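Local coordinates for fiber protein 2 (Fowl adenovirus 1, PDB 2VTW) that probably forms the short spikes at the capsid vertices as a homotrimer, its C-terminal head domain attaching the virion to a host-cell receptor, at residues A[96-99]-A[100-104]. Numbering follows the deposited sequence.
Sequences SNIS and MTSFE
Ile-98 meets the turn that follows it with both branches. Its CG2 methyl approaches the rim of the Phe-103 ring roughly in its plane, 4.1 Å from CE2, and the two side chains run nearly perpendicular to each other; CG1 lies 3.7 Å from Ser-102 OG. Both Ile-98 and Phe-103 also touch Leu-93 and Ala-5, so this apolar pair packs against strands 92-94 and 4-23 of the head domain. Ser-99 comes next, just before a 3-10 segment at 100-102 in the loop between strands 92-94 and 115-116, and its carbonyl accepts the first bond. Two successive i to i+3 bonds are the evidence: Ser-102 N donates to Ser-99 O at 2.9 Å with an N-H...O angle of 160°, and Phe-103 N donates to Met-100 O at 3.0 Å. Ser-102 OG gives Ser-99 O a second bond, also 2.9 Å, tilted 20° from the plane of the carbonyl. This hydroxyl bonds to Val-203 N as well, joining the turn to the C-terminal tail. The side chain of Ser-99 reaches forward too: with chi1 at 172°, OG points away from its own backbone N and lies 2.6 Å from Thr-101 OG1, a short hydroxyl-hydroxyl hydrogen bond whose donor is not settled.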
loop_
_atom_site.group_PDB
_atom_site.type_symbol
_atom_site.label_atom_id
_atom_site.label_comp_id
_atom_site.label_asym_id
_atom_site.label_seq_id
_atom_site.Cartn_x
_atom_site.Cartn_y
_atom_site.Cartn_z
ATOM N N SER A 96 7.603 -25.158 8.378
ATOM C CA SER A 96 8.118 -25.149 9.750
ATOM C C SER A 96 9.645 -25.208 9.854
ATOM O O SER A 96 10.208 -24.767 10.861
ATOM C CB SER A 96 7.474 -26.293 10.576
ATOM O OG SER A 96 7.559 -27.530 9.888
ATOM N N ASN A 97 10.308 -25.731 8.816
ATOM C CA ASN A 97 11.778 -25.726 8.739
ATOM C C ASN A 97 12.396 -24.472 8.096
ATOM O O ASN A 97 13.590 -24.463 7.772
ATOM C CB ASN A 97 12.305 -26.993 8.036
ATOM C CG ASN A 97 12.009 -27.039 6.532
ATOM O OD1 ASN A 97 10.943 -26.637 6.068
ATOM N ND2 ASN A 97 12.953 -27.604 5.771
ATOM N N ILE A 98 11.600 -23.407 7.933
ATOM C CA ILE A 98 12.104 -22.183 7.309
ATOM C C ILE A 98 12.880 -21.354 8.345
ATOM O O ILE A 98 12.500 -21.286 9.521
ATOM C CB ILE A 98 10.944 -21.396 6.533
ATOM C CG1 ILE A 98 11.487 -20.770 5.251
ATOM C CG2 ILE A 98 10.262 -20.366 7.403
ATOM C CD1 ILE A 98 11.927 -21.775 4.238
ATOM N N SER A 99 13.992 -20.768 7.904
ATOM C CA SER A 99 14.803 -19.893 8.726
ATOM C C SER A 99 14.135 -18.533 8.944
ATOM O O SER A 99 13.526 -17.979 8.017
ATOM C CB SER A 99 16.177 -19.667 8.071
ATOM O OG SER A 99 16.923 -18.660 8.762
ATOM N N MET A 100 14.281 -17.998 10.161
ATOM C CA MET A 100 13.829 -16.652 10.488
ATOM C C MET A 100 14.537 -15.600 9.639
ATOM O O MET A 100 14.035 -14.479 9.503
ATOM C CB MET A 100 14.060 -16.341 11.964
ATOM C CG MET A 100 12.992 -16.912 12.893
ATOM S SD MET A 100 11.337 -16.208 12.646
ATOM C CE MET A 100 11.576 -14.555 13.238
ATOM N N THR A 101 15.700 -15.959 9.082
ATOM C CA THR A 101 16.430 -15.077 8.174
ATOM C C THR A 101 15.634 -14.812 6.895
ATOM O O THR A 101 15.952 -13.895 6.131
ATOM C CB THR A 101 17.849 -15.616 7.812
ATOM O OG1 THR A 101 17.730 -16.830 7.093
ATOM C CG2 THR A 101 18.700 -15.848 9.045
ATOM N N SER A 102 14.591 -15.593 6.663
ATOM C CA SER A 102 13.710 -15.349 5.540
ATOM C C SER A 102 12.841 -14.080 5.743
ATOM O O SER A 102 12.197 -13.612 4.787
ATOM C CB SER A 102 12.832 -16.565 5.293
ATOM O OG SER A 102 13.603 -17.746 5.151
ATOM N N PHE A 103 12.845 -13.514 6.951
ATOM C CA PHE A 103 12.038 -12.337 7.254
ATOM C C PHE A 103 12.846 -11.100 7.604
ATOM O O PHE A 103 12.291 -10.074 8.011
ATOM C CB PHE A 103 10.990 -12.707 8.313
ATOM C CG PHE A 103 10.216 -13.876 7.912
ATOM C CD1 PHE A 103 9.163 -13.753 6.999
ATOM C CD2 PHE A 103 10.610 -15.150 8.304
ATOM C CE1 PHE A 103 8.490 -14.866 6.557
ATOM C CE2 PHE A 103 9.933 -16.269 7.847
ATOM C CZ PHE A 103 8.873 -16.128 6.967
ATOM N N GLU A 104 14.160 -11.190 7.391
ATOM C CA GLU A 104 15.035 -10.060 7.535
ATOM C C GLU A 104 14.828 -9.144 6.336
ATOM O O GLU A 104 14.921 -9.589 5.198
ATOM C CB GLU A 104 16.489 -10.504 7.557
ATOM C CG GLU A 104 17.478 -9.385 7.845
ATOM C CD GLU A 104 18.946 -9.808 7.638
ATOM O OE1 GLU A 104 19.218 -11.035 7.515
ATOM O OE2 GLU A 104 19.806 -8.891 7.637
#